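Local coordinates for protein type I polyketide synthase PikAII (Streptomyces venezuelae, PDB 3QP9) that probably epimerises the alpha-carbon stereocentre of polyketide intermediates as a C2-type ketoreductase domain of a modular synthase, a class thought not to reduce the beta-keto group, at residues A[176-181]-A[356-361]; A[185-190]-A[501-506]. All coordinates share one frame; numbering follows the deposited sequence.

Interaction 1 (A[176-181]-A[356-361]); sequences WGMGRV and EPLAAT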
ATOM      1  N   TRP A 176       0.655  -0.550   7.042  1.00 22.70           N
ATOM      2  CA  TRP A 176      -0.812  -0.475   6.844  1.00 23.40           C
ATOM      3  C   TRP A 176      -1.225  -1.527   5.854  1.00 23.50           C
ATOM      4  O   TRP A 176      -2.266  -2.207   6.025  1.00 24.61           O
ATOM      5  CB  TRP A 176      -1.288   0.937   6.345  1.00 21.69           C
ATOM      6  CG  TRP A 176      -1.350   1.951   7.498  1.00 23.10           C
ATOM      7  CD1 TRP A 176      -0.263   2.451   8.213  1.00 23.62           C
ATOM      8  CD2 TRP A 176      -2.499   2.505   8.134  1.00 19.88           C
ATOM      9  NE1 TRP A 176      -0.677   3.289   9.172  1.00 26.13           N
ATOM     10  CE2 TRP A 176      -2.034   3.346   9.160  1.00 24.15           C
ATOM     11  CE3 TRP A 176      -3.904   2.381   7.922  1.00 19.15           C
ATOM     12  CZ2 TRP A 176      -2.892   4.074  10.006  1.00 27.79           C
ATOM     13  CZ3 TRP A 176      -4.729   3.122   8.709  1.00 20.78           C
ATOM     14  CH2 TRP A 176      -4.239   3.961   9.771  1.00 22.35           C
ATOM     15  N   GLY A 177      -0.481  -1.670   4.771  1.00 24.50           N
ATOM     16  CA  GLY A 177      -0.931  -2.653   3.766  1.00 24.61           C
ATOM     17  C   GLY A 177      -0.945  -4.059   4.349  1.00 26.46           C
ATOM     18  O   GLY A 177      -1.905  -4.843   4.175  1.00 26.50           O
ATOM     19  N   MET A 178       0.153  -4.403   5.036  1.00 26.65           N
ATOM     20  CA  MET A 178       0.241  -5.753   5.601  1.00 27.66           C
ATOM     21  C   MET A 178      -0.770  -5.923   6.753  1.00 27.74           C
ATOM     22  O   MET A 178      -1.375  -7.000   6.885  1.00 29.49           O
ATOM     23  CB  MET A 178       1.652  -5.950   6.162  1.00 28.72           C
ATOM     24  CG  MET A 178       1.861  -7.339   6.802  1.00 34.65           C
ATOM     25  SD  MET A 178       3.641  -7.310   7.181  1.00 43.86           S
ATOM     26  CE  MET A 178       3.520  -6.577   8.777  1.00 41.68           C
ATOM     27  N   GLY A 179      -0.925  -4.862   7.552  1.00 26.15           N
ATOM     28  CA  GLY A 179      -1.876  -4.809   8.713  1.00 25.68           C
ATOM     29  C   GLY A 179      -3.307  -5.106   8.366  1.00 25.93           C
ATOM     30  O   GLY A 179      -4.001  -5.834   9.104  1.00 27.67           O
ATOM     31  N   ARG A 180      -3.835  -4.509   7.307  1.00 23.39           N
ATOM     32  CA  ARG A 180      -5.184  -4.917   6.875  1.00 22.92           C
ATOM     33  C   ARG A 180      -5.281  -6.384   6.604  1.00 24.09           C
ATOM     34  O   ARG A 180      -6.332  -6.985   6.832  1.00 24.84           O
ATOM     35  CB  ARG A 180      -5.588  -4.157   5.618  1.00 21.60           C
ATOM     36  CG  ARG A 180      -5.770  -2.634   5.946  1.00 22.03           C
ATOM     37  CD  ARG A 180      -6.252  -1.927   4.582  1.00 21.57           C
ATOM     38  NE  ARG A 180      -5.122  -1.482   3.728  1.00 26.16           N
ATOM     39  CZ  ARG A 180      -4.489  -0.325   3.876  1.00 24.19           C
ATOM     40  NH1 ARG A 180      -4.815   0.526   4.853  1.00 25.50           N
ATOM     41  NH2 ARG A 180      -3.444  -0.055   3.089  1.00 23.49           N
ATOM     42  N   VAL A 181      -4.214  -6.965   6.089  1.00 26.01           N
ATOM     43  CA  VAL A 181      -4.209  -8.415   5.809  1.00 27.21           C
ATOM     44  C   VAL A 181      -4.163  -9.220   7.150  1.00 29.32           C
ATOM     45  O   VAL A 181      -4.967 -10.186   7.333  1.00 30.90           O
ATOM     46  CB  VAL A 181      -3.070  -8.839   4.811  1.00 28.74           C
ATOM     47  CG1 VAL A 181      -3.027 -10.507   4.711  1.00 27.67           C
ATOM     48  CG2 VAL A 181      -3.337  -8.182   3.462  1.00 23.86           C
ATOM     49  N   GLU A 356       1.804 -15.487   0.390  1.00 53.02           N
ATOM     50  CA  GLU A 356       1.781 -16.538   1.419  1.00 51.30           C
ATOM     51  C   GLU A 356       0.976 -15.992   2.609  1.00 49.00           C
ATOM     52  O   GLU A 356       0.998 -14.802   2.850  1.00 44.21           O
ATOM     53  CB  GLU A 356       3.187 -16.867   1.961  1.00 52.92           C
ATOM     54  CG  GLU A 356       4.337 -17.247   0.985  1.00 58.88           C
ATOM     55  CD  GLU A 356       5.587 -17.794   1.735  1.00 65.14           C
ATOM     56  OE1 GLU A 356       5.419 -18.685   2.608  1.00 67.20           O
ATOM     57  OE2 GLU A 356       6.731 -17.358   1.448  1.00 65.54           O
ATOM     58  N   PRO A 357       0.318 -16.864   3.411  1.00 47.16           N
ATOM     59  CA  PRO A 357      -0.211 -16.304   4.666  1.00 45.60           C
ATOM     60  C   PRO A 357       0.886 -15.686   5.554  1.00 43.98           C
ATOM     61  O   PRO A 357       2.049 -16.116   5.508  1.00 42.42           O
ATOM     62  CB  PRO A 357      -0.826 -17.555   5.373  1.00 46.86           C
ATOM     63  CG  PRO A 357      -1.288 -18.431   4.181  1.00 46.80           C
ATOM     64  CD  PRO A 357      -0.133 -18.264   3.185  1.00 47.91           C
ATOM     65  N   LEU A 358       0.533 -14.710   6.388  1.00 41.78           N
ATOM     66  CA  LEU A 358       1.574 -14.071   7.213  1.00 41.72           C
ATOM     67  C   LEU A 358       2.271 -15.068   8.144  1.00 42.36           C
ATOM     68  O   LEU A 358       3.490 -14.979   8.306  1.00 43.32           O
ATOM     69  CB  LEU A 358       1.078 -12.851   7.998  1.00 40.77           C
ATOM     70  CG  LEU A 358       0.654 -11.650   7.111  1.00 38.17           C
ATOM     71  CD1 LEU A 358      -0.260 -10.644   7.846  1.00 40.41           C
ATOM     72  CD2 LEU A 358       1.818 -10.890   6.378  1.00 31.73           C
ATOM     73  N   ALA A 359       1.505 -15.989   8.733  1.00 43.24           N
ATOM     74  CA  ALA A 359       2.059 -17.000   9.678  1.00 45.32           C
ATOM     75  C   ALA A 359       3.148 -17.817   9.014  1.00 47.10           C
ATOM     76  O   ALA A 359       4.093 -18.252   9.685  1.00 47.66           O
ATOM     77  CB  ALA A 359       0.979 -17.923  10.227  1.00 44.26           C
ATOM     78  N   ALA A 360       3.029 -17.987   7.699  1.00 48.71           N
ATOM     79  CA  ALA A 360       3.895 -18.917   6.961  1.00 51.11           C
ATOM     80  C   ALA A 360       5.090 -18.260   6.281  1.00 51.71           C
ATOM     81  O   ALA A 360       6.040 -18.938   5.943  1.00 52.25           O
ATOM     82  CB  ALA A 360       3.074 -19.766   5.964  1.00 50.76           C
ATOM     83  N   THR A 361       5.053 -16.935   6.093  1.00 52.14           N
ATOM     84  CA  THR A 361       6.186 -16.235   5.513  1.00 52.12           C
ATOM     85  C   THR A 361       7.214 -15.846   6.566  1.00 52.22           C
ATOM     86  O   THR A 361       7.122 -16.256   7.714  1.00 52.58           O
ATOM     87  CB  THR A 361       5.790 -14.934   4.772  1.00 52.19           C
ATOM     88  OG1 THR A 361       4.407 -14.946   4.389  1.00 54.34           O
ATOM     89  CG2 THR A 361       6.626 -14.828   3.561  1.00 50.43           C
TER

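Interaction 2 (A[185-190]-A[501-506]); sequences EHPERW and TTARPG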
ATOM      1  N   GLU A 185      -6.599 -12.212   8.552  1.00 33.77           N
ATOM      2  CA  GLU A 185      -5.993 -13.508   8.902  1.00 34.49           C
ATOM      3  C   GLU A 185      -5.965 -13.845  10.398  1.00 34.69           C
ATOM      4  O   GLU A 185      -5.981 -15.029  10.784  1.00 33.92           O
ATOM      5  CB  GLU A 185      -4.594 -13.649   8.247  1.00 34.91           C
ATOM      6  CG  GLU A 185      -4.565 -13.607   6.693  1.00 31.89           C
ATOM      7  CD  GLU A 185      -3.154 -13.806   6.177  1.00 38.22           C
ATOM      8  OE1 GLU A 185      -2.181 -13.814   6.981  1.00 35.11           O
ATOM      9  OE2 GLU A 185      -3.007 -13.916   4.958  1.00 39.13           O
ATOM     10  N   HIS A 186      -5.867 -12.841  11.261  1.00 33.25           N
ATOM     11  CA  HIS A 186      -5.876 -13.080  12.710  1.00 33.85           C
ATOM     12  C   HIS A 186      -6.912 -12.167  13.378  1.00 33.03           C
ATOM     13  O   HIS A 186      -6.584 -11.245  14.150  1.00 32.49           O
ATOM     14  CB  HIS A 186      -4.462 -12.869  13.288  1.00 34.76           C
ATOM     15  CG  HIS A 186      -3.426 -13.710  12.630  1.00 37.97           C
ATOM     16  ND1 HIS A 186      -3.258 -15.042  12.948  1.00 41.48           N
ATOM     17  CD2 HIS A 186      -2.487 -13.422  11.694  1.00 39.72           C
ATOM     18  CE1 HIS A 186      -2.283 -15.555  12.215  1.00 41.64           C
ATOM     19  NE2 HIS A 186      -1.796 -14.597  11.441  1.00 43.80           N
ATOM     20  N   PRO A 187      -8.165 -12.344  13.011  1.00 32.28           N
ATOM     21  CA  PRO A 187      -9.114 -11.305  13.420  1.00 32.00           C
ATOM     22  C   PRO A 187      -9.351 -11.199  14.946  1.00 33.50           C
ATOM     23  O   PRO A 187      -9.716 -10.171  15.425  1.00 32.60           O
ATOM     24  CB  PRO A 187     -10.405 -11.729  12.747  1.00 29.55           C
ATOM     25  CG  PRO A 187     -10.191 -13.258  12.455  1.00 33.82           C
ATOM     26  CD  PRO A 187      -8.759 -13.380  12.155  1.00 34.15           C
ATOM     27  N   GLU A 188      -9.131 -12.287  15.706  1.00 33.69           N
ATOM     28  CA  GLU A 188      -9.376 -12.261  17.127  1.00 35.35           C
ATOM     29  C   GLU A 188      -8.279 -11.489  17.872  1.00 35.30           C
ATOM     30  O   GLU A 188      -8.452 -11.097  19.016  1.00 35.14           O
ATOM     31  CB  GLU A 188      -9.541 -13.757  17.649  1.00 35.70           C
ATOM     32  CG  GLU A 188      -8.179 -14.646  17.734  1.00 41.50           C
ATOM     33  CD  GLU A 188      -7.295 -14.757  16.400  1.00 46.53           C
ATOM     34  OE1 GLU A 188      -7.778 -14.603  15.261  1.00 44.38           O
ATOM     35  OE2 GLU A 188      -6.074 -15.034  16.495  1.00 52.25           O
ATOM     36  N   ARG A 189      -7.115 -11.311  17.246  1.00 34.51           N
ATOM     37  CA  ARG A 189      -6.001 -10.670  17.966  1.00 34.65           C
ATOM     38  C   ARG A 189      -5.436  -9.395  17.321  1.00 31.94           C
ATOM     39  O   ARG A 189      -4.474  -8.847  17.785  1.00 30.24           O
ATOM     40  CB  ARG A 189      -4.887 -11.657  18.280  1.00 34.85           C
ATOM     41  CG  ARG A 189      -4.434 -12.530  17.084  1.00 38.31           C
ATOM     42  CD  ARG A 189      -3.119 -13.150  17.391  1.00 42.99           C
ATOM     43  NE  ARG A 189      -2.509 -13.873  16.279  1.00 43.38           N
ATOM     44  CZ  ARG A 189      -1.357 -13.533  15.718  1.00 39.32           C
ATOM     45  NH1 ARG A 189      -0.851 -14.263  14.721  1.00 37.70           N
ATOM     46  NH2 ARG A 189      -0.712 -12.476  16.189  1.00 36.56           N
ATOM     47  N   TRP A 190      -6.092  -8.916  16.269  1.00 33.39           N
ATOM     48  CA  TRP A 190      -5.756  -7.628  15.624  1.00 29.79           C
ATOM     49  C   TRP A 190      -6.591  -6.449  16.174  1.00 29.89           C
ATOM     50  O   TRP A 190      -7.829  -6.473  16.175  1.00 27.45           O
ATOM     51  CB  TRP A 190      -5.881  -7.786  14.094  1.00 30.71           C
ATOM     52  CG  TRP A 190      -5.320  -6.514  13.377  1.00 26.84           C
ATOM     53  CD1 TRP A 190      -6.045  -5.487  12.856  1.00 30.32           C
ATOM     54  CD2 TRP A 190      -3.945  -6.198  13.156  1.00 26.53           C
ATOM     55  NE1 TRP A 190      -5.190  -4.514  12.275  1.00 24.94           N
ATOM     56  CE2 TRP A 190      -3.896  -4.934  12.460  1.00 28.78           C
ATOM     57  CE3 TRP A 190      -2.755  -6.845  13.462  1.00 29.30           C
ATOM     58  CZ2 TRP A 190      -2.695  -4.319  12.119  1.00 24.95           C
ATOM     59  CZ3 TRP A 190      -1.544  -6.284  13.084  1.00 28.84           C
ATOM     60  CH2 TRP A 190      -1.528  -4.988  12.392  1.00 32.78           C
ATOM     61  N   THR A 501     -16.397  -9.552   5.278  1.00 32.95           N
ATOM     62  CA  THR A 501     -16.608  -9.357   6.727  1.00 34.44           C
ATOM     63  C   THR A 501     -16.966 -10.630   7.454  1.00 36.70           C
ATOM     64  O   THR A 501     -17.308 -10.564   8.642  1.00 37.86           O
ATOM     65  CB  THR A 501     -17.669  -8.300   7.062  1.00 33.33           C
ATOM     66  OG1 THR A 501     -18.921  -8.629   6.424  1.00 29.02           O
ATOM     67  CG2 THR A 501     -17.192  -6.858   6.614  1.00 30.18           C
ATOM     68  N   THR A 502     -16.839 -11.759   6.754  1.00 38.42           N
ATOM     69  CA  THR A 502     -17.248 -13.056   7.322  1.00 41.97           C
ATOM     70  C   THR A 502     -16.404 -13.382   8.561  1.00 40.48           C
ATOM     71  O   THR A 502     -16.952 -13.831   9.557  1.00 41.89           O
ATOM     72  CB  THR A 502     -17.354 -14.227   6.258  1.00 43.26           C
ATOM     73  OG1 THR A 502     -18.393 -13.926   5.299  1.00 46.68           O
ATOM     74  CG2 THR A 502     -17.749 -15.571   6.901  1.00 45.21           C
ATOM     75  N   ALA A 503     -15.103 -13.131   8.515  1.00 38.91           N
ATOM     76  CA  ALA A 503     -14.235 -13.397   9.669  1.00 39.80           C
ATOM     77  C   ALA A 503     -13.962 -12.198  10.566  1.00 38.52           C
ATOM     78  O   ALA A 503     -13.787 -12.329  11.783  1.00 36.38           O
ATOM     79  CB  ALA A 503     -12.907 -13.985   9.195  1.00 41.40           C
ATOM     80  N   ARG A 504     -13.936 -11.018   9.961  1.00 34.88           N
ATOM     81  CA  ARG A 504     -13.514  -9.856  10.685  1.00 33.93           C
ATOM     82  C   ARG A 504     -14.561  -8.763  10.450  1.00 33.48           C
ATOM     83  O   ARG A 504     -14.724  -8.351   9.339  1.00 31.34           O
ATOM     84  CB  ARG A 504     -12.127  -9.430  10.090  1.00 34.65           C
ATOM     85  CG  ARG A 504     -11.642  -8.045  10.457  1.00 29.82           C
ATOM     86  CD  ARG A 504     -11.188  -8.024  11.871  1.00 28.95           C
ATOM     87  NE  ARG A 504     -10.718  -6.734  12.246  1.00 27.89           N
ATOM     88  CZ  ARG A 504     -10.039  -6.439  13.371  1.00 31.39           C
ATOM     89  NH1 ARG A 504      -9.636  -5.159  13.551  1.00 32.55           N
ATOM     90  NH2 ARG A 504      -9.730  -7.378  14.284  1.00 32.04           N
ATOM     91  N   PRO A 505     -15.271  -8.305  11.509  1.00 34.03           N
ATOM     92  CA  PRO A 505     -16.105  -7.061  11.296  1.00 33.55           C
ATOM     93  C   PRO A 505     -15.239  -5.847  10.969  1.00 31.07           C
ATOM     94  O   PRO A 505     -14.096  -5.767  11.396  1.00 30.76           O
ATOM     95  CB  PRO A 505     -16.797  -6.821  12.654  1.00 33.86           C
ATOM     96  CG  PRO A 505     -16.437  -8.026  13.522  1.00 37.32           C
ATOM     97  CD  PRO A 505     -15.421  -8.905  12.854  1.00 33.72           C
ATOM     98  N   GLY A 506     -15.778  -4.892  10.217  1.00 28.64           N
ATOM     99  CA  GLY A 506     -15.048  -3.659  10.031  1.00 27.15           C
ATOM    100  C   GLY A 506     -15.935  -2.639   9.431  1.00 26.51           C
ATOM    101  O   GLY A 506     -17.134  -2.888   9.141  1.00 27.32           O
TER

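Interaction 1 (A[176-181]-A[356-361])
The carbonyl oxygen of Pro357, just ahead of the Leu358 side chain that meets Met178 and Val181, is gripped by three donors. Thr361 OG1 reaches Pro357 O at 2.9 Å from well above the carbonyl plane, 47° out of it, while Ala360 N lies 3.0 Å and Thr361 N 3.2 Å from the same oxygen. These bonds close 357-361 into a compact turn, and Gln140 of helix 130-144 ties it down further by donating to the carbonyl oxygens of Leu358 and Thr361. From this turn Leu358 points to helix 170-185, where the contact is apolar. Both leucine methyls reach Met178 CG, Leu358 CD2 at 3.6 Å and Leu358 CD1 at 4.1 Å, and CD1 alone also touches Val181 CG1, at 4.2 Å. Met178 runs extended to the sulfur, with CG anti to the backbone N (chi1 179°), which carries its CG methylene out to the leucine; only at chi3 (88°) does the chain bend. Leu136 of helix 130-144 packs against both Met178 and Leu358, enlarging this buried cluster. A leucine from a loop of the catalytic subdomain lodged on a helix of the preceding, Rossmann-like structural subdomain is consistent with the two-subdomain build of modular polyketide synthase ketoreductases.

Interaction 2 (A[185-190]-A[501-506])
Arg504 illustrates how one guanidinium can tie a distant loop to the carbonyls of a turn and of the strand start beyond it, here those of Pro187 and Trp190. Of the two bonds across the contact, the stronger is Arg504 NH2 to Trp190 O, 2.8 Å long and fairly straight at 159°, with the oxygen close to the guanidinium plane. The same nitrogen gives a weak, more bent bond to Pro187 O at 3.0 Å. Two carbonyls therefore engage one NH2 at the guanidinium edge, fixing the rotation of the group, while NH1 forms a salt bridge with Asp219, the arginine's strongest polar partner, which would compensate its charge. A bend at chi2 (74°) helps bring the head round to these acceptors.

The contact with the indole is of another kind. Trp190 CD1 lies over one face of the guanidinium, 3.7 Å from Arg504 NH1, but that nitrogen is near the ring plane and the two planes are 61° apart; the pair meets ring edge to guanidinium face, without stacking.

Apolar contact comes from the proline: Pro187 CB rests 3.9 Å from Arg504 CD, and Pro187 CG approaches Ala503 CB at 4.3 Å. Pro187 CB also makes a van der Waals contact with Ala503 O at 3.6 Å.

The turn links helix 170-185 to strand 190-196, with Trp190 packed on strand 151-156 and the arginine on Ala183 and Leu184 of that helix, so the loop after helix 493-501 covers this helix-to-strand junction.

Of the four segments the chain reaches 176-181 first and, after three intervening residues, 185-190, the latter spanning the end of helix 170-185 and the turn beyond it. Interaction 1 closes a loop of 174 residues when 356-361 returns to the helix; interaction 2 closes one of 310 residues when 501-506 reaches the turn. Their segments alternate, so the loops cross. The centres lie about 13 Å apart, and Leu358 N, of interaction 1, probably hydrogen-bonds to Glu185 OE1, of interaction 2, at 2.9 Å. One helix and its exit thus receive both a KR-domain loop and the segment that follows helix 493-501 near the C terminus.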